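Cell division control protein 73 (Saccharomyces cerevisiae, PDB 3V46) is a subunit of the PAF1 complex acting in RNA polymerase II transcription, with a C-terminal Ras-like domain that promotes association of the complex with chromatin. Local coordinates at residues Ile16-Ser21 / Arg77-Pro82; Ile91-Thr94 / Gln99-Asn102; Lys59-Ile64 / Ile68-Val73; Gly117-Phe120 / Ser126-Gln129. One frame throughout, in Å; residues are numbered along the deposited sequence. Where two conformers were deposited one is given.

From the N terminus, strand 16-18 enters the middle of the Ras-like sheet, and contact 1 later brings the loop 77-82 back against its side chains. Nested inside that long excursion, contact 3 closes the hairpin between strands 54-59 and 68-73; its second strand pairs with strand 16-18. Contact 2 follows in series, folding residues 99-102 back onto the end of strand 88-92, the other neighbour of strand 16-18. Contact 4 comes last, closing the turn after strand 116-122, which pairs with strand 88-92. No two loops cross. Contacts 3 and 4 lie about 24 Å apart (centre to centre), toward the two margins of the sheet, with contacts 1 and 2 between them.

Contact 1 of 4, residues Ile16-Ser21 / Arg77-Pro82; sequences IILIPS and RMFTKP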
loop_
_atom_site.group_PDB
_atom_site.type_symbol
_atom_site.label_atom_id
_atom_site.label_comp_id
_atom_site.label_asym_id
_atom_site.label_seq_id
_atom_site.Cartn_x
_atom_site.Cartn_y
_atom_site.Cartn_z
ATOM N N ILE A 16 -2.566 -7.579 -5.765
ATOM C CA ILE A 16 -1.309 -6.861 -5.790
ATOM C C ILE A 16 -1.430 -5.521 -5.077
ATOM O O ILE A 16 -2.425 -4.808 -5.233
ATOM C CB ILE A 16 -0.867 -6.617 -7.241
ATOM C CG1 ILE A 16 -0.711 -7.961 -7.968
ATOM C CG2 ILE A 16 0.419 -5.827 -7.284
ATOM C CD1 ILE A 16 -0.544 -7.854 -9.476
ATOM N N ILE A 17 -0.410 -5.191 -4.289
ATOM C CA ILE A 17 -0.282 -3.888 -3.658
ATOM C C ILE A 17 0.952 -3.222 -4.237
ATOM O O ILE A 17 2.031 -3.809 -4.256
ATOM C CB ILE A 17 -0.134 -4.003 -2.130
ATOM C CG1 ILE A 17 -1.372 -4.668 -1.514
ATOM C CG2 ILE A 17 0.055 -2.617 -1.514
ATOM C CD1 ILE A 17 -1.298 -4.922 0.012
ATOM N N LEU A 18 0.799 -2.003 -4.733
ATOM C CA LEU A 18 1.940 -1.266 -5.273
ATOM C C LEU A 18 2.479 -0.320 -4.218
ATOM O O LEU A 18 1.740 0.495 -3.683
ATOM C CB LEU A 18 1.533 -0.452 -6.490
ATOM C CG LEU A 18 0.903 -1.205 -7.644
ATOM C CD1 LEU A 18 0.624 -0.242 -8.792
ATOM C CD2 LEU A 18 1.825 -2.307 -8.082
ATOM N N ILE A 19 3.777 -0.418 -3.956
ATOM C CA ILE A 19 4.445 0.443 -2.992
ATOM C C ILE A 19 5.800 0.868 -3.554
ATOM O O ILE A 19 6.856 0.443 -3.073
ATOM C CB ILE A 19 4.565 -0.239 -1.607
ATOM C CG1 ILE A 19 5.097 0.752 -0.565
ATOM C CG2 ILE A 19 5.428 -1.508 -1.686
ATOM C CD1 ILE A 19 4.951 0.283 0.858
ATOM N N PRO A 20 5.779 1.695 -4.596
ATOM C CA PRO A 20 7.061 2.281 -4.990
ATOM C C PRO A 20 7.511 3.256 -3.908
ATOM O O PRO A 20 6.699 3.669 -3.077
ATOM C CB PRO A 20 6.713 3.045 -6.252
ATOM C CG PRO A 20 5.318 3.515 -5.999
ATOM C CD PRO A 20 4.653 2.321 -5.301
ATOM N N SER A 21 8.781 3.609 -3.897
ATOM C CA SER A 21 9.263 4.495 -2.857
ATOM C C SER A 21 9.956 5.722 -3.419
ATOM O O SER A 21 10.472 5.709 -4.534
ATOM C CB SER A 21 10.220 3.759 -1.902
ATOM O OG SER A 21 11.410 3.325 -2.548
ATOM N N ARG A 77 7.434 -4.118 -13.218
ATOM C CA ARG A 77 8.043 -5.020 -14.194
ATOM C C ARG A 77 7.224 -6.302 -14.407
ATOM O O ARG A 77 7.271 -6.900 -15.478
ATOM C CB ARG A 77 9.474 -5.374 -13.775
ATOM C CG ARG A 77 10.408 -4.169 -13.679
ATOM C CD ARG A 77 11.866 -4.583 -13.443
ATOM N NE ARG A 77 12.040 -5.315 -12.187
ATOM C CZ ARG A 77 12.244 -4.738 -11.003
ATOM N NH1 ARG A 77 12.384 -5.480 -9.913
ATOM N NH2 ARG A 77 12.309 -3.416 -10.908
ATOM N N MET A 78 6.478 -6.719 -13.391
ATOM C CA MET A 78 5.699 -7.954 -13.462
ATOM C C MET A 78 4.476 -7.810 -14.358
ATOM O O MET A 78 3.822 -8.799 -14.669
ATOM C CB MET A 78 5.232 -8.387 -12.066
ATOM C CG MET A 78 4.084 -7.553 -11.495
ATOM S SD MET A 78 3.446 -8.202 -9.934
ATOM C CE MET A 78 2.472 -9.598 -10.492
ATOM N N PHE A 79 4.165 -6.581 -14.759
ATOM C CA PHE A 79 2.920 -6.298 -15.461
ATOM C C PHE A 79 3.093 -6.482 -16.960
ATOM O O PHE A 79 3.073 -5.522 -17.727
ATOM C CB PHE A 79 2.443 -4.883 -15.133
ATOM C CG PHE A 79 1.963 -4.727 -13.718
ATOM C CD1 PHE A 79 2.856 -4.536 -12.685
ATOM C CD2 PHE A 79 0.615 -4.785 -13.425
ATOM C CE1 PHE A 79 2.405 -4.399 -11.387
ATOM C CE2 PHE A 79 0.170 -4.650 -12.138
ATOM C CZ PHE A 79 1.067 -4.460 -11.120
ATOM N N THR A 80 3.245 -7.737 -17.360
ATOM C CA THR A 80 3.542 -8.077 -18.747
ATOM C C THR A 80 2.276 -8.281 -19.567
ATOM O O THR A 80 2.329 -8.409 -20.794
ATOM C CB THR A 80 4.422 -9.329 -18.812
ATOM O OG1 THR A 80 3.821 -10.382 -18.048
ATOM C CG2 THR A 80 5.791 -9.024 -18.239
ATOM N N LYS A 81 1.135 -8.319 -18.889
ATOM C CA LYS A 81 -0.157 -8.306 -19.568
ATOM C C LYS A 81 -1.076 -7.364 -18.813
ATOM O O LYS A 81 -0.991 -7.263 -17.597
ATOM C CB LYS A 81 -0.756 -9.708 -19.644
ATOM C CG LYS A 81 -0.776 -10.460 -18.328
ATOM C CD LYS A 81 -1.282 -11.885 -18.511
ATOM C CE LYS A 81 -0.417 -12.670 -19.485
ATOM N NZ LYS A 81 -0.901 -14.070 -19.681
ATOM N N PRO A 82 -1.949 -6.656 -19.538
ATOM C CA PRO A 82 -2.808 -5.645 -18.919
ATOM C C PRO A 82 -3.641 -6.214 -17.774
ATOM O O PRO A 82 -3.973 -5.493 -16.827
ATOM C CB PRO A 82 -3.710 -5.198 -20.074
ATOM C CG PRO A 82 -2.931 -5.514 -21.308
ATOM C CD PRO A 82 -2.180 -6.767 -20.989
#
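Leu18, which packs on Phe79 across the contact, is tied into the sheet by its carbonyl oxygen, Leu18 O accepting a probable backbone hydrogen bond from Phe92 N of the neighbouring strand. The meeting with the loop 77-82 is wholly apolar. Methyl CD2 of Leu18 approaches the far end of the phenyl ring at a slant, 3.8 Å from Phe79 CZ. Ile16, two residues earlier on the same strand and with its side chain on the same side of the sheet, brings its terminal methyl to the same ring end, with Ile16 CD1 4.1 Å from Phe79 CZ. That methyl also meets Met78 tip to tip, Ile16 CD1 lying 3.6 Å from Met78 CE. The methionine reaches it by a bend at its end, chi3 -76°, which swings the methyl toward the strand and leaves the sulfur beside it. Both loop side chains point to the strand from a tight bend, an inverse gamma turn centred on Phe79, with a weak bond from Thr80 N to Met78 O. Behind the contact, Phe79 stacks on Trp85 and touches Val88 of strand 88-92, while Met78 packs on Tyr84. Since only methyl, thioether and phenyl groups meet, the attachment between these two segments is probably hydrophobic packing alone, with no hydrogen bond between them to set the exact placing of the side chains.

Contact 2 of 4, residues Ile91-Thr94 / Gln99-Asn102; sequences IFTT and QFNN
Phe100 takes Thr93 CG2 at its ring edge, in plane and 4.0 Å from Phe100 CZ, while CB of Gln99 lies over one face toward the rim. Phe112 and Trp134 also meet this ring edge-to-face. The amide of Gln99 does the polar work. With CG anti to the backbone N (chi1 171°) and the chain extended beyond it, the amide reaches the backbone leaving strand 88-92 and bridges two of its polar atoms. Gln99 NE2 donates to Phe92 O at 3.1 Å (N-H...O 156°), coming in tilted 31° from the carbonyl plane. Gln99 OE1 accepts from Thr94 N at 3.0 Å, so one side chain satisfies a carbonyl and an N-H two residues apart. Gln99 NE2 also bonds Tyr103 OH and rests 3.5 Å from Ile91 CG2. Thr93 OG1 bonds Tyr118 O, and Thr94 OG1 bonds His96 N. A leucine in place of Gln99 would probably leave Phe92 O and Thr94 N without these partners and let the backbone after the strand shift. The contact lies in the connection that leads from strand 88-92 through helix 108-114 to its parallel neighbour 116-122, a beta-alpha-beta crossover of a Ras-like domain that does not bind GTP.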
loop_
_atom_site.group_PDB
_atom_site.type_symbol
_atom_site.label_atom_id
_atom_site.label_comp_id
_atom_site.label_asym_id
_atom_site.label_seq_id
_atom_site.Cartn_x
_atom_site.Cartn_y
_atom_site.Cartn_z
ATOM N N ILE A 91 -2.711 0.968 -3.589
ATOM C CA ILE A 91 -1.551 1.711 -4.042
ATOM C C ILE A 91 -1.127 2.656 -2.930
ATOM O O ILE A 91 -1.913 3.506 -2.488
ATOM C CB ILE A 91 -1.868 2.504 -5.325
ATOM C CG1 ILE A 91 -2.278 1.535 -6.457
ATOM C CG2 ILE A 91 -0.667 3.349 -5.755
ATOM C CD1 ILE A 91 -2.760 2.207 -7.701
ATOM N N PHE A 92 0.106 2.487 -2.453
ATOM C CA PHE A 92 0.706 3.438 -1.541
ATOM C C PHE A 92 1.363 4.516 -2.374
ATOM O O PHE A 92 2.104 4.213 -3.313
ATOM C CB PHE A 92 1.757 2.767 -0.653
ATOM C CG PHE A 92 1.193 1.862 0.407
ATOM C CD1 PHE A 92 0.126 1.027 0.147
ATOM C CD2 PHE A 92 1.745 1.834 1.661
ATOM C CE1 PHE A 92 -0.376 0.187 1.135
ATOM C CE2 PHE A 92 1.248 0.991 2.642
ATOM C CZ PHE A 92 0.202 0.165 2.376
ATOM N N THR A 93 1.124 5.777 -2.020
ATOM C CA THR A 93 1.625 6.888 -2.817
ATOM C C THR A 93 2.779 7.623 -2.154
ATOM O O THR A 93 2.835 7.772 -0.931
ATOM C CB THR A 93 0.517 7.914 -3.101
ATOM O OG1 THR A 93 0.011 8.420 -1.861
ATOM C CG2 THR A 93 -0.610 7.287 -3.875
ATOM N N THR A 94 3.693 8.088 -2.995
ATOM C CA THR A 94 4.885 8.793 -2.557
ATOM C C THR A 94 4.595 10.264 -2.430
ATOM O O THR A 94 5.289 10.979 -1.726
ATOM C CB THR A 94 6.017 8.661 -3.592
ATOM O OG1 THR A 94 5.586 9.231 -4.833
ATOM C CG2 THR A 94 6.385 7.201 -3.801
ATOM N N GLN A 99 4.542 9.286 -10.239
ATOM C CA GLN A 99 4.453 7.895 -9.787
ATOM C C GLN A 99 3.623 7.063 -10.765
ATOM O O GLN A 99 3.942 5.912 -11.037
ATOM C CB GLN A 99 3.842 7.784 -8.370
ATOM C CG GLN A 99 3.555 6.340 -7.980
ATOM C CD GLN A 99 2.974 6.160 -6.582
ATOM O OE1 GLN A 99 3.058 7.045 -5.733
ATOM N NE2 GLN A 99 2.415 4.986 -6.328
ATOM N N PHE A 100 2.562 7.655 -11.302
ATOM C CA PHE A 100 1.563 6.885 -12.047
ATOM C C PHE A 100 1.764 6.880 -13.566
ATOM O O PHE A 100 0.944 6.328 -14.293
ATOM C CB PHE A 100 0.163 7.414 -11.707
ATOM C CG PHE A 100 0.021 7.834 -10.271
ATOM C CD1 PHE A 100 0.107 6.898 -9.254
ATOM C CD2 PHE A 100 -0.181 9.161 -9.933
ATOM C CE1 PHE A 100 0.005 7.276 -7.935
ATOM C CE2 PHE A 100 -0.296 9.534 -8.606
ATOM C CZ PHE A 100 -0.193 8.588 -7.610
ATOM N N ASN A 101 2.859 7.454 -14.048
ATOM C CA ASN A 101 2.999 7.678 -15.488
ATOM C C ASN A 101 2.909 6.410 -16.345
ATOM O O ASN A 101 2.362 6.441 -17.448
ATOM C CB ASN A 101 4.293 8.426 -15.802
ATOM C CG ASN A 101 4.456 8.680 -17.288
ATOM O OD1 ASN A 101 5.282 8.051 -17.954
ATOM N ND2 ASN A 101 3.644 9.587 -17.822
ATOM N N ASN A 102 3.442 5.301 -15.846
ATOM C CA ASN A 102 3.437 4.044 -16.597
ATOM C C ASN A 102 2.364 3.064 -16.115
ATOM O O ASN A 102 2.368 1.888 -16.478
ATOM C CB ASN A 102 4.821 3.391 -16.530
ATOM C CG ASN A 102 4.837 1.988 -17.106
ATOM O OD1 ASN A 102 4.922 1.801 -18.323
ATOM N ND2 ASN A 102 4.755 0.989 -16.230
#

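Contact 3 of 4, residues Lys59-Ile64 / Ile68-Val73; sequences KNFERI and IRFIIV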
loop_
_atom_site.group_PDB
_atom_site.type_symbol
_atom_site.label_atom_id
_atom_site.label_comp_id
_atom_site.label_asym_id
_atom_site.label_seq_id
_atom_site.Cartn_x
_atom_site.Cartn_y
_atom_site.Cartn_z
ATOM N N LYS A 59 -2.579 -13.065 4.582
ATOM C CA LYS A 59 -3.461 -12.540 5.605
ATOM C C LYS A 59 -4.714 -13.383 5.734
ATOM O O LYS A 59 -5.380 -13.691 4.744
ATOM C CB LYS A 59 -3.860 -11.100 5.270
ATOM C CG LYS A 59 -4.837 -10.459 6.260
ATOM C CD LYS A 59 -4.172 -10.216 7.602
ATOM C CE LYS A 59 -5.093 -9.457 8.548
ATOM N NZ LYS A 59 -4.495 -9.324 9.897
ATOM N N ASN A 60 -5.033 -13.758 6.965
ATOM C CA ASN A 60 -6.305 -14.392 7.261
ATOM C C ASN A 60 -7.262 -13.306 7.755
ATOM O O ASN A 60 -7.115 -12.783 8.859
ATOM C CB ASN A 60 -6.118 -15.487 8.309
ATOM C CG ASN A 60 -7.359 -16.342 8.481
ATOM O OD1 ASN A 60 -8.083 -16.216 9.468
ATOM N ND2 ASN A 60 -7.615 -17.217 7.509
ATOM N N PHE A 61 -8.211 -12.933 6.905
ATOM C CA PHE A 61 -9.205 -11.922 7.246
ATOM C C PHE A 61 -10.403 -12.558 7.927
ATOM O O PHE A 61 -10.813 -13.671 7.584
ATOM C CB PHE A 61 -9.709 -11.231 5.984
ATOM C CG PHE A 61 -8.705 -10.337 5.314
ATOM C CD1 PHE A 61 -8.456 -9.071 5.804
ATOM C CD2 PHE A 61 -8.033 -10.754 4.172
ATOM C CE1 PHE A 61 -7.556 -8.225 5.174
ATOM C CE2 PHE A 61 -7.132 -9.913 3.535
ATOM C CZ PHE A 61 -6.888 -8.650 4.044
ATOM N N GLU A 62 -10.980 -11.840 8.880
ATOM C CA GLU A 62 -12.168 -12.306 9.574
ATOM C C GLU A 62 -13.349 -12.512 8.641
ATOM O O GLU A 62 -14.186 -13.383 8.875
ATOM C CB GLU A 62 -12.577 -11.285 10.630
ATOM C CG GLU A 62 -11.588 -11.138 11.748
ATOM C CD GLU A 62 -11.842 -9.887 12.552
ATOM O OE1 GLU A 62 -11.745 -8.779 11.982
ATOM O OE2 GLU A 62 -12.147 -10.014 13.749
ATOM N N ARG A 63 -13.434 -11.702 7.594
ATOM C CA ARG A 63 -14.663 -11.641 6.810
ATOM C C ARG A 63 -14.507 -12.218 5.415
ATOM O O ARG A 63 -15.401 -12.080 4.582
ATOM C CB ARG A 63 -15.186 -10.204 6.776
ATOM C CG ARG A 63 -15.533 -9.714 8.171
ATOM C CD ARG A 63 -16.138 -8.327 8.218
ATOM N NE ARG A 63 -16.371 -7.940 9.610
ATOM C CZ ARG A 63 -17.421 -8.323 10.331
ATOM N NH1 ARG A 63 -18.354 -9.098 9.795
ATOM N NH2 ARG A 63 -17.542 -7.925 11.591
ATOM N N ILE A 64 -13.373 -12.878 5.179
ATOM C CA ILE A 64 -13.136 -13.608 3.942
ATOM C C ILE A 64 -12.706 -15.015 4.340
ATOM O O ILE A 64 -11.828 -15.173 5.187
ATOM C CB ILE A 64 -12.036 -12.926 3.095
ATOM C CG1 ILE A 64 -12.492 -11.520 2.690
ATOM C CG2 ILE A 64 -11.711 -13.752 1.860
ATOM C CD1 ILE A 64 -11.408 -10.684 2.027
ATOM N N ILE A 68 -5.712 -14.831 2.064
ATOM C CA ILE A 68 -5.375 -14.062 0.877
ATOM C C ILE A 68 -3.871 -13.827 0.874
ATOM O O ILE A 68 -3.296 -13.457 1.893
ATOM C CB ILE A 68 -6.111 -12.703 0.850
ATOM C CG1 ILE A 68 -7.632 -12.898 0.834
ATOM C CG2 ILE A 68 -5.666 -11.873 -0.353
ATOM C CD1 ILE A 68 -8.152 -13.730 -0.324
ATOM N N ARG A 69 -3.236 -14.082 -0.264
ATOM C CA ARG A 69 -1.810 -13.868 -0.417
ATOM C C ARG A 69 -1.611 -12.662 -1.301
ATOM O O ARG A 69 -2.057 -12.637 -2.449
ATOM C CB ARG A 69 -1.135 -15.082 -1.047
ATOM C CG ARG A 69 -1.177 -16.344 -0.192
ATOM C CD ARG A 69 -0.406 -17.483 -0.848
ATOM N NE ARG A 69 -0.492 -18.706 -0.060
ATOM C CZ ARG A 69 -0.033 -19.889 -0.457
ATOM N NH1 ARG A 69 0.544 -20.014 -1.643
ATOM N NH2 ARG A 69 -0.159 -20.952 0.331
ATOM N N PHE A 70 -0.969 -11.648 -0.741
ATOM C CA PHE A 70 -0.644 -10.431 -1.468
ATOM C C PHE A 70 0.738 -10.461 -2.075
ATOM O O PHE A 70 1.698 -10.915 -1.458
ATOM C CB PHE A 70 -0.733 -9.214 -0.540
ATOM C CG PHE A 70 -2.103 -8.966 -0.004
ATOM C CD1 PHE A 70 -3.013 -8.199 -0.716
ATOM C CD2 PHE A 70 -2.491 -9.500 1.218
ATOM C CE1 PHE A 70 -4.288 -7.970 -0.225
ATOM C CE2 PHE A 70 -3.759 -9.272 1.711
ATOM C CZ PHE A 70 -4.658 -8.508 0.990
ATOM N N ILE A 71 0.820 -9.952 -3.294
ATOM C CA ILE A 71 2.086 -9.647 -3.929
ATOM C C ILE A 71 2.291 -8.150 -3.763
ATOM O O ILE A 71 1.469 -7.360 -4.209
ATOM C CB ILE A 71 2.029 -10.005 -5.414
ATOM C CG1 ILE A 71 1.776 -11.512 -5.575
ATOM C CG2 ILE A 71 3.310 -9.597 -6.114
ATOM C CD1 ILE A 71 1.379 -11.901 -6.968
ATOM N N ILE A 72 3.378 -7.763 -3.113
ATOM C CA ILE A 72 3.639 -6.358 -2.795
ATOM C C ILE A 72 4.920 -5.966 -3.509
ATOM O O ILE A 72 5.976 -6.533 -3.262
ATOM C CB ILE A 72 3.782 -6.158 -1.283
ATOM C CG1 ILE A 72 2.544 -6.718 -0.572
ATOM C CG2 ILE A 72 3.998 -4.671 -0.960
ATOM C CD1 ILE A 72 2.578 -6.622 0.933
ATOM N N VAL A 73 4.814 -5.031 -4.441
ATOM C CA VAL A 73 5.929 -4.728 -5.320
ATOM C C VAL A 73 6.210 -3.249 -5.374
ATOM O O VAL A 73 5.289 -2.438 -5.296
ATOM C CB VAL A 73 5.696 -5.253 -6.751
ATOM C CG1 VAL A 73 5.848 -6.750 -6.788
ATOM C CG2 VAL A 73 4.328 -4.836 -7.289
#
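Lys59 and Ile68 face each other as an antiparallel hydrogen-bonded pair, joined by Lys59 N to Ile68 O at 2.8 Å and by Ile68 N to Lys59 O at 2.9 Å, both nearly straight. Beside this pair Phe61 turns back toward Phe70; the two rings come from opposite directions and meet edge against edge, Phe61 CZ 3.8 Å from Phe70 CZ, each near the other's plane. Phe61 also flanks Ile68, the two side chains crossing at about a right angle; Phe61 CD2 lies 4.0 Å from Ile68 CG1. Farther along, Ile64 CG2 reaches Ile68 CD1 at 4.2 Å. These contacts close the hairpin of strands 54-59 and 68-73, the antiparallel pair at one margin of an otherwise parallel Ras-like sheet. The rings are positioned by their own neighbours. Lys59 CG, swung opposite the backbone N by chi1 (178°), lies 3.4 Å above the centre of one Phe61 face; the bend at chi2 then turns the rest of the chain away, while Lys59 CB touches Phe70 CE2. An alanine in place of Phe61 would probably open a gap beside Phe70 and Ile68 and leave the Lys59 chain without the surface beneath it. Ile68 CG2 likewise sits above one face of Phe70, displaced toward the rim. Outward from these, helix 149-166 packs on both phenylalanines, through Glu161 and Leu164 on Phe61 and through Leu160 and Leu164 on Phe70. The same helix supplies Trp157 for a cation-pi contact with Lys59. On strand 68-73, Arg69 NE makes a salt bridge to Glu58.

Contact 4 of 4, residues Gly117-Phe120 / Ser126-Gln129; sequences GYYF and SVPQ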
loop_
_atom_site.group_PDB
_atom_site.type_symbol
_atom_site.label_atom_id
_atom_site.label_comp_id
_atom_site.label_asym_id
_atom_site.label_seq_id
_atom_site.Cartn_x
_atom_site.Cartn_y
_atom_site.Cartn_z
ATOM N N GLY A 117 -6.223 4.018 -2.753
ATOM C CA GLY A 117 -4.963 4.682 -2.493
ATOM C C GLY A 117 -4.764 5.044 -1.028
ATOM O O GLY A 117 -5.721 5.343 -0.306
ATOM N N TYR A 118 -3.502 5.017 -0.609
ATOM C CA TYR A 118 -3.087 5.396 0.737
ATOM C C TYR A 118 -1.914 6.353 0.648
ATOM O O TYR A 118 -1.083 6.246 -0.258
ATOM C CB TYR A 118 -2.638 4.171 1.548
ATOM C CG TYR A 118 -3.732 3.174 1.821
ATOM C CD1 TYR A 118 -3.981 2.132 0.940
ATOM C CD2 TYR A 118 -4.526 3.278 2.950
ATOM C CE1 TYR A 118 -4.963 1.224 1.176
ATOM C CE2 TYR A 118 -5.531 2.355 3.198
ATOM C CZ TYR A 118 -5.736 1.331 2.302
ATOM O OH TYR A 118 -6.731 0.409 2.521
ATOM N N TYR A 119 -1.861 7.292 1.586
ATOM C CA TYR A 119 -0.725 8.176 1.741
ATOM C C TYR A 119 -0.337 8.181 3.223
ATOM O O TYR A 119 -1.056 8.714 4.057
ATOM C CB TYR A 119 -1.046 9.602 1.275
ATOM C CG TYR A 119 0.110 10.555 1.460
ATOM C CD1 TYR A 119 1.185 10.553 0.581
ATOM C CD2 TYR A 119 0.127 11.463 2.510
ATOM C CE1 TYR A 119 2.248 11.409 0.742
ATOM C CE2 TYR A 119 1.182 12.337 2.676
ATOM C CZ TYR A 119 2.242 12.302 1.792
ATOM O OH TYR A 119 3.291 13.171 1.943
ATOM N N PHE A 120 0.794 7.570 3.540
ATOM C CA PHE A 120 1.284 7.506 4.912
ATOM C C PHE A 120 2.298 8.614 5.151
ATOM O O PHE A 120 3.151 8.896 4.297
ATOM C CB PHE A 120 1.957 6.149 5.186
ATOM C CG PHE A 120 0.995 5.018 5.424
ATOM C CD1 PHE A 120 0.388 4.366 4.362
ATOM C CD2 PHE A 120 0.716 4.595 6.715
ATOM C CE1 PHE A 120 -0.482 3.315 4.589
ATOM C CE2 PHE A 120 -0.145 3.540 6.944
ATOM C CZ PHE A 120 -0.752 2.908 5.883
ATOM N N SER A 126 3.316 18.157 6.983
ATOM C CA SER A 126 2.200 18.575 6.145
ATOM C C SER A 126 2.018 17.655 4.956
ATOM O O SER A 126 2.972 17.060 4.468
ATOM C CB SER A 126 2.412 20.001 5.638
ATOM O OG SER A 126 2.679 20.883 6.710
ATOM N N VAL A 127 0.778 17.555 4.496
ATOM C CA VAL A 127 0.449 16.826 3.289
ATOM C C VAL A 127 0.486 17.807 2.115
ATOM O O VAL A 127 -0.112 18.878 2.183
ATOM C CB VAL A 127 -0.950 16.193 3.423
ATOM C CG1 VAL A 127 -1.320 15.403 2.179
ATOM C CG2 VAL A 127 -1.010 15.317 4.667
ATOM N N PRO A 128 1.207 17.457 1.034
ATOM C CA PRO A 128 1.235 18.333 -0.144
ATOM C C PRO A 128 -0.191 18.642 -0.617
ATOM O O PRO A 128 -1.058 17.778 -0.547
ATOM C CB PRO A 128 1.996 17.502 -1.184
ATOM C CG PRO A 128 2.841 16.569 -0.378
ATOM C CD PRO A 128 2.053 16.262 0.861
ATOM N N GLN A 129 -0.447 19.858 -1.078
ATOM C CA GLN A 129 -1.809 20.208 -1.451
ATOM C C GLN A 129 -2.380 19.257 -2.502
ATOM O O GLN A 129 -3.546 18.871 -2.415
ATOM C CB GLN A 129 -1.899 21.651 -1.955
ATOM C CG GLN A 129 -3.338 22.120 -2.144
ATOM C CD GLN A 129 -4.118 22.146 -0.839
ATOM O OE1 GLN A 129 -5.136 21.471 -0.697
ATOM N NE2 GLN A 129 -3.642 22.933 0.119
HETATM O O HOH W 1 3.654 14.455 4.247
#
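Tyr119 lies on the extended strand 116-122, its CA 8.9 Å from the CA of Val127 on the returning turn, so side chains and a water span the separation. The tyrosine does most of the reaching. Chi1 of 178° turns the ring away from its own backbone N, out from the strand toward residues 126-128. Val127 passes it going the other way, with Val127 CG1 4.0 Å from Tyr119 CE2. Pro128 slants across the phenol end, its CD 3.5 Å from Tyr119 OH and 4.1 Å from Tyr119 CZ. This proline occupies the N-cap of helix 129-133, so the phenol packs at the very start of the short helix in the beta-alpha-beta crossover from strand 116-122 to its parallel neighbour 136-141. Val131 of that helix and Val136 of the next strand also touch the Tyr119 side chain. The polar link from the hydroxyl to the turn runs through one water, which lies in the ring plane, 2.7 Å from Tyr119 OH. The same water donates to Ser126 O, likewise at 2.7 Å, giving that backbone carbonyl a partner on a partly exposed surface. Tyr118 and Phe120, flanking Tyr119 on the strand, turn to the other side of the sheet: both meet Phe156 of helix 149-166, and Tyr118 OH bonds Ser159 OG there.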